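Local coordinates for protein glycoside hydrolase, GH17 family (Formosa sp. Hel1_33_131, PDB 6FCG) that probably hydrolyses internal beta-1,3-glucosidic bonds of laminarin, as an endo-acting laminarinase of glycoside hydrolase family 17, at residues I85-N90 against S346-E351; I52-Y57 against F350-E355; D247-P252 against N313-A318; G320-D325 against E416-P421. All blocks are in the same frame, centred on the assembly; numbering follows the deposited sequence.

Interaction 1: I85-N90 against S346-E351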
loop_
_atom_site.group_PDB
_atom_site.type_symbol
_atom_site.label_atom_id
_atom_site.label_comp_id
_atom_site.label_asym_id
_atom_site.label_seq_id
_atom_site.Cartn_x
_atom_site.Cartn_y
_atom_site.Cartn_z
ATOM N N ILE A 85 5.108 17.982 44.415
ATOM C CA ILE A 85 3.662 18.086 44.200
ATOM C C ILE A 85 3.229 17.144 43.098
ATOM O O ILE A 85 3.906 17.004 42.076
ATOM C CB ILE A 85 3.205 19.554 43.977
ATOM C CG1 ILE A 85 1.711 19.606 43.754
ATOM C CG2 ILE A 85 3.952 20.208 42.818
ATOM C CD1 ILE A 85 1.124 20.975 43.990
ATOM N N LEU A 86 2.137 16.430 43.344
ATOM C CA LEU A 86 1.596 15.561 42.322
ATOM C C LEU A 86 0.159 15.889 41.974
ATOM O O LEU A 86 -0.520 16.619 42.676
ATOM C CB LEU A 86 1.880 14.073 42.583
ATOM C CG LEU A 86 1.641 13.536 43.948
ATOM C CD1 LEU A 86 0.231 13.021 44.081
ATOM C CD2 LEU A 86 2.558 12.380 44.238
ATOM N N ARG A 87 -0.243 15.366 40.822
ATOM C CA ARG A 87 -1.532 15.574 40.211
ATOM C C ARG A 87 -2.277 14.275 40.026
ATOM O O ARG A 87 -1.700 13.251 39.673
ATOM C CB ARG A 87 -1.292 16.108 38.824
ATOM C CG ARG A 87 -2.477 16.793 38.268
ATOM C CD ARG A 87 -2.330 17.088 36.799
ATOM N NE ARG A 87 -3.689 17.207 36.317
ATOM C CZ ARG A 87 -4.080 17.076 35.066
ATOM N NH1 ARG A 87 -3.199 16.886 34.077
ATOM N NH2 ARG A 87 -5.387 17.155 34.818
ATOM N N THR A 88 -3.577 14.366 40.154
ATOM C CA THR A 88 -4.484 13.231 40.190
ATOM C C THR A 88 -5.718 13.537 39.331
ATOM O O THR A 88 -5.974 14.720 39.005
ATOM C CB THR A 88 -4.799 12.966 41.681
ATOM O OG1 THR A 88 -4.180 11.728 42.075
ATOM C CG2 THR A 88 -6.299 12.972 41.992
ATOM N N TYR A 89 -6.471 12.513 38.938
ATOM C CA TYR A 89 -7.482 12.706 37.849
ATOM C C TYR A 89 -8.961 12.562 38.230
ATOM O O TYR A 89 -9.816 13.279 37.695
ATOM C CB TYR A 89 -7.141 11.809 36.651
ATOM C CG TYR A 89 -5.909 12.299 35.946
ATOM C CD1 TYR A 89 -4.646 11.912 36.379
ATOM C CD2 TYR A 89 -5.997 13.184 34.869
ATOM C CE1 TYR A 89 -3.499 12.409 35.771
ATOM C CE2 TYR A 89 -4.862 13.660 34.235
ATOM C CZ TYR A 89 -3.611 13.279 34.687
ATOM O OH TYR A 89 -2.473 13.730 34.068
ATOM N N ASN A 90 -9.253 11.636 39.134
ATOM C CA ASN A 90 -10.580 11.537 39.675
ATOM C C ASN A 90 -10.562 11.192 41.150
ATOM O O ASN A 90 -9.539 10.793 41.698
ATOM C CB ASN A 90 -11.403 10.514 38.920
ATOM C CG ASN A 90 -10.884 9.116 39.086
ATOM O OD1 ASN A 90 -10.004 8.710 38.343
ATOM N ND2 ASN A 90 -11.404 8.371 40.024
ATOM N N SER A 346 5.094 25.708 37.111
ATOM C CA SER A 346 5.022 24.297 37.380
ATOM C C SER A 346 4.741 23.507 36.092
ATOM O O SER A 346 4.075 23.978 35.159
ATOM C CB SER A 346 3.962 24.015 38.458
ATOM O OG SER A 346 4.421 24.418 39.746
ATOM N N CYS A 347 5.291 22.313 36.033
ATOM C CA CYS A 347 4.962 21.385 34.998
ATOM C C CYS A 347 4.659 20.028 35.627
ATOM O O CYS A 347 5.572 19.348 36.092
ATOM C CB CYS A 347 6.107 21.239 33.993
ATOM S SG CYS A 347 5.662 20.051 32.699
ATOM N N PHE A 348 3.388 19.624 35.575
ATOM C CA PHE A 348 2.969 18.324 36.073
ATOM C C PHE A 348 3.241 17.335 34.956
ATOM O O PHE A 348 2.337 16.913 34.254
ATOM C CB PHE A 348 1.499 18.359 36.471
ATOM C CG PHE A 348 1.223 19.197 37.709
ATOM C CD1 PHE A 348 1.123 20.582 37.634
ATOM C CD2 PHE A 348 1.081 18.594 38.952
ATOM C CE1 PHE A 348 0.891 21.327 38.770
ATOM C CE2 PHE A 348 0.834 19.335 40.078
ATOM C CZ PHE A 348 0.732 20.708 39.994
ATOM N N TYR A 349 4.501 16.937 34.811
ATOM C CA TYR A 349 4.945 16.238 33.633
ATOM C C TYR A 349 4.265 14.858 33.601
ATOM O O TYR A 349 4.101 14.196 34.652
ATOM C CB TYR A 349 6.487 16.140 33.611
ATOM C CG TYR A 349 6.994 15.381 32.390
ATOM C CD1 TYR A 349 7.239 16.033 31.227
ATOM C CD2 TYR A 349 7.208 14.014 32.433
ATOM C CE1 TYR A 349 7.669 15.365 30.116
ATOM C CE2 TYR A 349 7.630 13.329 31.328
ATOM C CZ TYR A 349 7.874 14.026 30.171
ATOM O OH TYR A 349 8.316 13.370 29.050
ATOM N N PHE A 350 3.889 14.418 32.405
ATOM C CA PHE A 350 3.230 13.130 32.236
ATOM C C PHE A 350 4.213 12.050 31.752
ATOM O O PHE A 350 4.692 12.116 30.591
ATOM C CB PHE A 350 2.057 13.244 31.272
ATOM C CG PHE A 350 1.065 12.162 31.462
ATOM C CD1 PHE A 350 0.084 12.293 32.418
ATOM C CD2 PHE A 350 1.172 10.968 30.776
ATOM C CE1 PHE A 350 -0.806 11.269 32.682
ATOM C CE2 PHE A 350 0.279 9.929 31.033
ATOM C CZ PHE A 350 -0.716 10.086 31.999
ATOM N N GLU A 351 4.570 11.058 32.582
ATOM C CA GLU A 351 4.039 10.805 33.935
ATOM C C GLU A 351 5.138 10.131 34.787
ATOM O O GLU A 351 6.224 9.828 34.279
ATOM C CB GLU A 351 2.702 10.021 33.920
ATOM C CG GLU A 351 2.785 8.529 33.679
ATOM C CD GLU A 351 1.498 7.745 33.760
ATOM O OE1 GLU A 351 0.849 7.641 34.823
ATOM O OE2 GLU A 351 1.198 7.166 32.705
#
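Apolar packing on the Phe348 ring makes most of this contact. With CG anti to the carbonyl carbon (chi1 -70°), the ring extends over the end of strand 83-87, where alternation turns both Ile85 and Arg87 toward it. Ile85 CG1 lies 3.8 Å from Phe348 CE2, and its CD1 reaches Phe348 CZ. Arg87 gives its aliphatic root: CB sits 3.4 Å from Phe348 CD2, while the extended chain crosses the ring and carries its charge beyond it. The guanidinium does not lie flat on the ring, the two planes standing 82° apart. The one meeting of two aromatic residues is Tyr89 with Phe350. Tyr89 brings its hydroxyl to the edge of Phe350, near the plane of that ring, with OH 3.3 Å from Phe350 CE1. No hydrogen bond links the two segments; the polar tips look past them. Arg87 forms a salt bridge with Glu305 and a hydrogen bond with Asn168, and Tyr89 OH is bonded to Glu305, so a buried charge and a buried hydroxyl are both satisfied. Strand 50-53 is the backbone neighbour of 83-87, and its Ala51 and Ser53 touch Phe348 and Phe350; Met118 of strand 116-121 also packs on Phe348, inside the barrel.

Interaction 2: I52-Y57 against F350-E355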
loop_
_atom_site.group_PDB
_atom_site.type_symbol
_atom_site.label_atom_id
_atom_site.label_comp_id
_atom_site.label_asym_id
_atom_site.label_seq_id
_atom_site.Cartn_x
_atom_site.Cartn_y
_atom_site.Cartn_z
ATOM N N ILE A 52 4.669 16.687 39.019
ATOM C CA ILE A 52 4.522 15.525 38.157
ATOM C C ILE A 52 3.057 15.097 38.106
ATOM O O ILE A 52 2.344 15.228 39.096
ATOM C CB ILE A 52 5.418 14.360 38.660
ATOM C CG1 ILE A 52 5.662 13.307 37.587
ATOM C CG2 ILE A 52 4.845 13.660 39.882
ATOM C CD1 ILE A 52 7.120 12.920 37.454
ATOM N N SER A 53 2.625 14.527 36.984
ATOM C CA SER A 53 1.366 13.778 36.939
ATOM C C SER A 53 1.597 12.345 37.467
ATOM O O SER A 53 2.616 11.699 37.108
ATOM C CB SER A 53 0.791 13.764 35.525
ATOM O OG SER A 53 0.329 15.052 35.169
ATOM N N TYR A 54 0.686 11.842 38.307
ATOM C CA TYR A 54 0.895 10.541 38.967
ATOM C C TYR A 54 -0.309 9.607 38.989
ATOM O O TYR A 54 -1.443 9.995 39.280
ATOM C CB TYR A 54 1.417 10.723 40.400
ATOM C CG TYR A 54 1.506 9.422 41.177
ATOM C CD1 TYR A 54 2.568 8.568 41.007
ATOM C CD2 TYR A 54 0.482 9.015 42.029
ATOM C CE1 TYR A 54 2.641 7.355 41.684
ATOM C CE2 TYR A 54 0.539 7.810 42.709
ATOM C CZ TYR A 54 1.617 6.985 42.525
ATOM O OH TYR A 54 1.666 5.806 43.226
ATOM N N GLY A 55 -0.017 8.351 38.670
ATOM C CA GLY A 55 -0.889 7.239 38.933
ATOM C C GLY A 55 -0.020 6.081 39.370
ATOM O O GLY A 55 1.099 5.889 38.861
ATOM N N GLY A 56 -0.566 5.242 40.245
ATOM C CA GLY A 56 0.159 4.166 40.922
ATOM C C GLY A 56 -0.335 2.773 40.578
ATOM O O GLY A 56 0.106 1.794 41.161
ATOM N N TYR A 57 -1.258 2.697 39.637
ATOM C CA TYR A 57 -1.800 1.440 39.154
ATOM C C TYR A 57 -0.694 0.659 38.486
ATOM O O TYR A 57 0.117 1.234 37.749
ATOM C CB TYR A 57 -2.903 1.694 38.137
ATOM C CG TYR A 57 -4.155 2.345 38.682
ATOM C CD1 TYR A 57 -5.135 1.596 39.330
ATOM C CD2 TYR A 57 -4.374 3.710 38.539
ATOM C CE1 TYR A 57 -6.303 2.196 39.806
ATOM C CE2 TYR A 57 -5.523 4.310 39.023
ATOM C CZ TYR A 57 -6.477 3.555 39.656
ATOM O OH TYR A 57 -7.630 4.136 40.085
ATOM N N PHE A 350 3.889 14.418 32.405
ATOM C CA PHE A 350 3.230 13.130 32.236
ATOM C C PHE A 350 4.213 12.050 31.752
ATOM O O PHE A 350 4.692 12.116 30.591
ATOM C CB PHE A 350 2.057 13.244 31.272
ATOM C CG PHE A 350 1.065 12.162 31.462
ATOM C CD1 PHE A 350 0.084 12.293 32.418
ATOM C CD2 PHE A 350 1.172 10.968 30.776
ATOM C CE1 PHE A 350 -0.806 11.269 32.682
ATOM C CE2 PHE A 350 0.279 9.929 31.033
ATOM C CZ PHE A 350 -0.716 10.086 31.999
ATOM N N GLU A 351 4.570 11.058 32.582
ATOM C CA GLU A 351 4.039 10.805 33.935
ATOM C C GLU A 351 5.138 10.131 34.787
ATOM O O GLU A 351 6.224 9.828 34.279
ATOM C CB GLU A 351 2.702 10.021 33.920
ATOM C CG GLU A 351 2.785 8.529 33.679
ATOM C CD GLU A 351 1.498 7.745 33.760
ATOM O OE1 GLU A 351 0.849 7.641 34.823
ATOM O OE2 GLU A 351 1.198 7.166 32.705
ATOM N N ALA A 352 4.869 9.888 36.059
ATOM C CA ALA A 352 5.874 9.258 36.920
ATOM C C ALA A 352 6.207 7.834 36.487
ATOM O O ALA A 352 7.371 7.538 36.180
ATOM C CB ALA A 352 5.445 9.276 38.371
ATOM N N PHE A 353 5.188 6.985 36.438
ATOM C CA PHE A 353 5.335 5.549 36.118
ATOM C C PHE A 353 4.456 5.141 34.932
ATOM O O PHE A 353 3.340 5.579 34.792
ATOM C CB PHE A 353 4.941 4.682 37.326
ATOM C CG PHE A 353 5.770 4.924 38.568
ATOM C CD1 PHE A 353 6.927 4.202 38.798
ATOM C CD2 PHE A 353 5.401 5.892 39.491
ATOM C CE1 PHE A 353 7.702 4.435 39.905
ATOM C CE2 PHE A 353 6.182 6.131 40.623
ATOM C CZ PHE A 353 7.329 5.407 40.827
ATOM N N ASP A 354 4.969 4.267 34.084
ATOM C CA ASP A 354 4.155 3.612 33.055
ATOM C C ASP A 354 2.926 3.010 33.715
ATOM O O ASP A 354 3.004 2.399 34.782
ATOM C CB ASP A 354 4.919 2.469 32.356
ATOM C CG ASP A 354 5.987 2.956 31.415
ATOM O OD1 ASP A 354 6.031 4.152 31.094
ATOM O OD2 ASP A 354 6.824 2.124 31.015
ATOM N N GLU A 355 1.799 3.190 33.050
ATOM C CA GLU A 355 0.519 2.709 33.523
ATOM C C GLU A 355 -0.110 1.867 32.420
ATOM O O GLU A 355 -0.692 2.401 31.483
ATOM C CB GLU A 355 -0.362 3.897 33.899
ATOM C CG GLU A 355 0.090 4.587 35.197
ATOM C CD GLU A 355 -1.028 5.343 35.888
ATOM O OE1 GLU A 355 -1.244 6.560 35.598
ATOM O OE2 GLU A 355 -1.750 4.717 36.671
HETATM O O HOH W 1 2.657 7.586 37.249
#
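Glu355, Ser53 and Ala352 lose the most surface here, where the end of strand 50-53 and the loop after it meet the 350-355 loop of the TIM barrel. Ser53 and Ala352 meet through the backbone: Ala352 N donates to Ser53 O over 3.1 Å, at 148° at the hydrogen and nearly along the C=O axis. The small Ser53 side chain lets its CB approach Phe350 CD1 to 3.5 Å, and its OG is bonded to Phe348 O. Ala352, equally compact, sets CB at the edge of the Tyr54 ring, 4.0 Å from Tyr54 CD1, while Ile52 CG1 packs on Ala352 N and CB; Tyr54 CE1 also meets Phe353 CD2. Tyr54 OH is hydrogen-bonded to Asp74. Glu355 brings its extended chain alongside Gly55, where the lack of a side chain allows OE1 within 3.4 Å of Gly55 CA. Its OE2 lies at the edge of Tyr57, 3.4 Å from Tyr57 CD2, carboxylate and ring almost coplanar (13°), and takes a hydrogen bond from Trp357 NE1. A water accepts from Gly55 N and, over 2.7 Å, from Phe353 N, and donates to Glu351 OE1. Glu351 follows a cis peptide bond that is not to proline. Its OE1 comes 2.5 Å from Glu355 OE1, so one of these buried acids is probably protonated, its ionisation presumably suppressed by the other's charge.

Interaction 3: D247-P252 against N313-A318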
loop_
_atom_site.group_PDB
_atom_site.type_symbol
_atom_site.label_atom_id
_atom_site.label_comp_id
_atom_site.label_asym_id
_atom_site.label_seq_id
_atom_site.Cartn_x
_atom_site.Cartn_y
_atom_site.Cartn_z
ATOM N N ASP A 247 1.393 15.701 18.130
ATOM C CA ASP A 247 1.368 16.477 16.921
ATOM C C ASP A 247 2.443 16.077 15.915
ATOM O O ASP A 247 2.269 16.333 14.728
ATOM C CB ASP A 247 1.367 17.985 17.230
ATOM C CG ASP A 247 0.013 18.478 17.757
ATOM O OD1 ASP A 247 -0.997 17.760 17.613
ATOM O OD2 ASP A 247 -0.067 19.606 18.288
ATOM N N THR A 248 3.481 15.344 16.316
ATOM C CA THR A 248 4.374 14.712 15.308
ATOM C C THR A 248 3.620 13.828 14.278
ATOM O O THR A 248 4.150 13.553 13.187
ATOM C CB THR A 248 5.483 13.833 15.887
ATOM O OG1 THR A 248 4.926 12.691 16.556
ATOM C CG2 THR A 248 6.348 14.626 16.815
ATOM N N HIS A 249 2.401 13.395 14.630
ATOM C CA HIS A 249 1.490 12.802 13.662
ATOM C C HIS A 249 0.357 13.736 13.197
ATOM O O HIS A 249 0.148 13.888 12.004
ATOM C CB HIS A 249 0.889 11.567 14.259
ATOM C CG HIS A 249 -0.045 10.867 13.336
ATOM N ND1 HIS A 249 -1.414 11.025 13.406
ATOM C CD2 HIS A 249 0.186 10.006 12.319
ATOM C CE1 HIS A 249 -1.987 10.279 12.477
ATOM N NE2 HIS A 249 -1.038 9.648 11.809
ATOM N N TYR A 250 -0.391 14.325 14.133
ATOM C CA TYR A 250 -1.610 15.100 13.817
ATOM C C TYR A 250 -1.366 16.499 13.251
ATOM O O TYR A 250 -2.277 17.075 12.670
ATOM C CB TYR A 250 -2.554 15.217 15.034
ATOM C CG TYR A 250 -3.237 13.950 15.340
ATOM C CD1 TYR A 250 -4.394 13.583 14.660
ATOM C CD2 TYR A 250 -2.703 13.059 16.271
ATOM C CE1 TYR A 250 -5.015 12.360 14.915
ATOM C CE2 TYR A 250 -3.323 11.847 16.545
ATOM C CZ TYR A 250 -4.455 11.492 15.853
ATOM O OH TYR A 250 -5.054 10.307 16.146
ATOM N N ASN A 251 -0.182 17.052 13.451
ATOM C CA ASN A 251 0.170 18.317 12.856
ATOM C C ASN A 251 1.685 18.430 12.731
ATOM O O ASN A 251 2.344 19.160 13.465
ATOM C CB ASN A 251 -0.431 19.495 13.631
ATOM C CG ASN A 251 -0.083 20.845 12.992
ATOM O OD1 ASN A 251 0.129 20.947 11.753
ATOM N ND2 ASN A 251 0.026 21.877 13.833
ATOM N N PRO A 252 2.241 17.713 11.755
ATOM C CA PRO A 252 3.675 17.436 11.713
ATOM C C PRO A 252 4.585 18.479 11.099
ATOM O O PRO A 252 5.775 18.180 10.905
ATOM C CB PRO A 252 3.736 16.126 10.918
ATOM C CG PRO A 252 2.560 16.176 10.022
ATOM C CD PRO A 252 1.494 16.995 10.706
ATOM N N ASN A 313 3.707 1.423 19.120
ATOM C CA ASN A 313 3.509 0.528 17.979
ATOM C C ASN A 313 2.410 1.036 17.002
ATOM O O ASN A 313 1.958 0.285 16.163
ATOM C CB ASN A 313 3.218 -0.905 18.455
ATOM C CG ASN A 313 1.865 -1.043 19.150
ATOM O OD1 ASN A 313 1.071 -0.105 19.251
ATOM N ND2 ASN A 313 1.588 -2.227 19.590
ATOM N N GLY A 314 1.984 2.291 17.145
ATOM C CA GLY A 314 1.059 2.937 16.208
ATOM C C GLY A 314 1.752 4.107 15.531
ATOM O O GLY A 314 2.878 3.970 14.997
ATOM N N TYR A 315 1.114 5.259 15.624
ATOM C CA TYR A 315 1.517 6.435 14.873
ATOM C C TYR A 315 2.823 7.108 15.259
ATOM O O TYR A 315 3.399 7.805 14.423
ATOM C CB TYR A 315 0.477 7.535 14.994
ATOM C CG TYR A 315 -0.890 7.218 14.480
ATOM C CD1 TYR A 315 -1.086 6.506 13.290
ATOM C CD2 TYR A 315 -2.033 7.681 15.175
ATOM C CE1 TYR A 315 -2.386 6.243 12.829
ATOM C CE2 TYR A 315 -3.333 7.425 14.721
ATOM C CZ TYR A 315 -3.501 6.715 13.554
ATOM O OH TYR A 315 -4.754 6.470 13.121
ATOM N N TYR A 316 3.280 6.930 16.487
ATOM C CA TYR A 316 4.381 7.733 17.010
ATOM C C TYR A 316 5.757 7.028 17.080
ATOM O O TYR A 316 6.751 7.675 17.440
ATOM C CB TYR A 316 4.001 8.240 18.393
ATOM C CG TYR A 316 2.592 8.770 18.454
ATOM C CD1 TYR A 316 2.256 9.980 17.831
ATOM C CD2 TYR A 316 1.587 8.056 19.105
ATOM C CE1 TYR A 316 0.966 10.469 17.876
ATOM C CE2 TYR A 316 0.302 8.537 19.168
ATOM C CZ TYR A 316 -0.011 9.735 18.544
ATOM O OH TYR A 316 -1.312 10.194 18.615
ATOM N N GLY A 317 5.824 5.731 16.726
ATOM C CA GLY A 317 7.084 4.971 16.753
ATOM C C GLY A 317 7.649 4.616 15.377
ATOM O O GLY A 317 7.555 5.393 14.418
ATOM N N ALA A 318 8.253 3.440 15.284
ATOM C CA ALA A 318 8.852 2.948 14.022
ATOM C C ALA A 318 7.882 2.887 12.832
ATOM O O ALA A 318 8.287 3.074 11.712
ATOM C CB ALA A 318 9.496 1.569 14.247
#
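The last turn of helix 244-250, closed by Asn251 N bonding to Asp247 O, faces a type I turn from Gly314 to Gly317, and their backbones come nearest at His249 and Tyr315. These residues carry the main interaction, an offset stack with ring centroids 3.9 Å apart and planes 9° from parallel. His249 CG is anti to its backbone N (chi1 -179°), which projects the imidazole outward so that its face can receive Tyr315. Tyr315 CG lies over the centre of that face, and Tyr315 CB adds a CH-pi contact 3.9 Å from the imidazole centroid. On the helix itself, His249 ND1 lies over the face of Tyr250, whose OH reaches 3.6 Å from Tyr315 CE2. Tyr316 meets Tyr250 rim to rim, its OH 3.3 Å from Tyr250 CE2 and near the plane of that ring. Its CE1 also packs on His249 CB, 3.8 Å away. Planar rings suit His249, Tyr250 and Tyr315, which stack while their polar atoms tolerate water; Tyr316 forms the buried side. The cluster joins the short helix after strand 238-241 to the loop after strand 301-305, at the C-terminal end of the TIM barrel, where this fold carries its active sites.

Interaction 4: G320-D325 against E416-P421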
loop_
_atom_site.group_PDB
_atom_site.type_symbol
_atom_site.label_atom_id
_atom_site.label_comp_id
_atom_site.label_asym_id
_atom_site.label_seq_id
_atom_site.Cartn_x
_atom_site.Cartn_y
_atom_site.Cartn_z
ATOM N N GLY A 320 5.462 4.944 12.224
ATOM C CA GLY A 320 4.919 6.286 11.989
ATOM C C GLY A 320 6.004 7.344 12.146
ATOM O O GLY A 320 7.016 7.289 11.468
ATOM N N SER A 321 5.805 8.279 13.068
ATOM C CA SER A 321 6.600 9.522 13.127
ATOM C C SER A 321 7.994 9.415 13.726
ATOM O O SER A 321 8.712 10.395 13.723
ATOM C CB SER A 321 5.829 10.577 13.894
ATOM O OG SER A 321 5.871 10.339 15.295
ATOM N N LYS A 322 8.386 8.240 14.221
ATOM C CA LYS A 322 9.739 8.030 14.808
ATOM C C LYS A 322 10.010 8.905 16.047
ATOM O O LYS A 322 11.152 9.277 16.311
ATOM C CB LYS A 322 10.864 8.261 13.775
ATOM C CG LYS A 322 10.631 7.732 12.377
ATOM C CD LYS A 322 10.831 6.248 12.273
ATOM C CE LYS A 322 10.920 5.934 10.791
ATOM N NZ LYS A 322 10.508 4.560 10.462
ATOM N N ALA A 323 8.969 9.225 16.793
ATOM C CA ALA A 323 9.096 10.093 17.955
ATOM C C ALA A 323 9.476 9.342 19.227
ATOM O O ALA A 323 10.308 9.800 19.993
ATOM C CB ALA A 323 7.790 10.830 18.171
ATOM N N THR A 324 8.891 8.176 19.432
ATOM C CA THR A 324 8.962 7.506 20.704
ATOM C C THR A 324 10.199 6.620 20.924
ATOM O O THR A 324 10.412 5.672 20.196
ATOM C CB THR A 324 7.735 6.623 20.903
ATOM O OG1 THR A 324 7.614 5.708 19.810
ATOM C CG2 THR A 324 6.499 7.478 20.989
ATOM N N ASP A 325 10.973 6.966 21.955
ATOM C CA ASP A 325 12.058 6.153 22.525
ATOM C C ASP A 325 12.560 6.875 23.782
ATOM O O ASP A 325 12.243 8.055 23.977
ATOM C CB ASP A 325 13.204 5.913 21.515
ATOM C CG ASP A 325 13.826 7.208 21.018
ATOM O OD1 ASP A 325 14.469 7.899 21.844
ATOM O OD2 ASP A 325 13.683 7.519 19.801
ATOM N N GLU A 416 18.406 1.176 19.024
ATOM C CA GLU A 416 16.954 1.159 18.913
ATOM C C GLU A 416 16.382 2.517 18.506
ATOM O O GLU A 416 15.313 2.548 17.925
ATOM C CB GLU A 416 16.289 0.720 20.203
ATOM C CG GLU A 416 16.749 -0.616 20.751
ATOM C CD GLU A 416 15.718 -1.276 21.683
ATOM O OE1 GLU A 416 14.739 -0.587 22.004
ATOM O OE2 GLU A 416 15.855 -2.447 22.119
ATOM N N VAL A 417 17.075 3.614 18.788
ATOM C CA VAL A 417 16.580 4.947 18.422
ATOM C C VAL A 417 16.657 5.167 16.898
ATOM O O VAL A 417 17.661 4.867 16.283
ATOM C CB VAL A 417 17.402 6.080 19.113
ATOM C CG1 VAL A 417 16.935 7.442 18.637
ATOM C CG2 VAL A 417 17.309 6.059 20.637
ATOM N N GLU A 418 15.571 5.687 16.318
ATOM C CA GLU A 418 15.543 6.101 14.925
ATOM C C GLU A 418 15.566 7.616 14.833
ATOM O O GLU A 418 15.212 8.298 15.780
ATOM C CB GLU A 418 14.307 5.532 14.240
ATOM C CG GLU A 418 14.266 4.004 14.309
ATOM C CD GLU A 418 13.232 3.370 13.411
ATOM O OE1 GLU A 418 12.532 2.491 13.942
ATOM O OE2 GLU A 418 13.093 3.738 12.228
ATOM N N LEU A 419 16.010 8.131 13.689
ATOM C CA LEU A 419 15.986 9.577 13.430
ATOM C C LEU A 419 14.615 10.043 12.971
ATOM O O LEU A 419 13.838 9.263 12.428
ATOM C CB LEU A 419 17.028 10.008 12.390
ATOM C CG LEU A 419 18.436 10.027 12.987
ATOM C CD1 LEU A 419 19.204 8.795 12.555
ATOM C CD2 LEU A 419 19.184 11.271 12.571
ATOM N N PRO A 420 14.323 11.339 13.170
ATOM C CA PRO A 420 13.078 11.858 12.624
ATOM C C PRO A 420 13.071 11.753 11.095
ATOM O O PRO A 420 14.126 11.702 10.481
ATOM C CB PRO A 420 13.073 13.314 13.073
ATOM C CG PRO A 420 14.023 13.387 14.227
ATOM C CD PRO A 420 15.045 12.336 13.988
ATOM N N PRO A 421 11.883 11.709 10.488
ATOM C CA PRO A 421 11.850 11.602 9.051
ATOM C C PRO A 421 12.413 12.859 8.377
ATOM O O PRO A 421 12.241 13.974 8.873
ATOM C CB PRO A 421 10.350 11.429 8.751
ATOM C CG PRO A 421 9.662 12.134 9.864
ATOM C CD PRO A 421 10.540 11.941 11.065
HETATM O O HOH W 2 12.965 6.121 17.591
#
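A salt bridge leads the contact: Lys322 NZ lies 3.2 Å from Glu418 OE2, the hydrogen bond within it being weak. The ammonium is also bonded to Ala318 O, a partner that helps fix its position. A water supplies the second polar link, donating to Asp325 OD2 at 2.7 Å and accepting from Glu418 N at 2.9 Å. Asp325 OD1, meanwhile, bonds to Lys328 N, so a single carboxylate serves both a helix start and the water. The backbone of Lys322 holds its CB 3.4 Å from Leu419 O; the bend of the chain at chi2 (-77°) then steers CD and NZ toward Glu418 OE2. Val417 straddles the Asp325 carboxylate with its branches, CG1 3.5 Å from Asp325 OD2 and CG2 3.6 Å from Asp325 OD1. At the far end Pro421 CD rests on Ser321 O, 3.6 Å away. The segments run nearly antiparallel. Leu415 of a third subunit packs on Val417 and Leu419, and Glu416 forms a salt bridge with Arg269 of that subunit. Asp325 is a classic N-cap, opening helix 326-342 of the barrel, against which the extended chain after helix 410-416 is laid.

How the interactions relate
Interactions 1 and 2 are wholly buried and belong to the barrel itself: they share Phe350 and Glu351, and their other segments lie on the neighbouring strands 83-87 and 50-53. Backbone bonding of Tyr349 O to Ser53 N sets 346-351 beside strand 50-53, roughly where an eighth barrel strand would be expected. Interactions 3 and 4 lie farther out, partly exposed, with centres about 9 Å apart. The two halves of the loop before helix 326-342 hold them together, Tyr315 O pairing with Ser321 N and Tyr316 O with Ala323 N. Chemistry follows place: apolar rings and enclosed acids inside, solvent-tolerant stacking in interaction 3, and a salt bridge with bridging water in interaction 4.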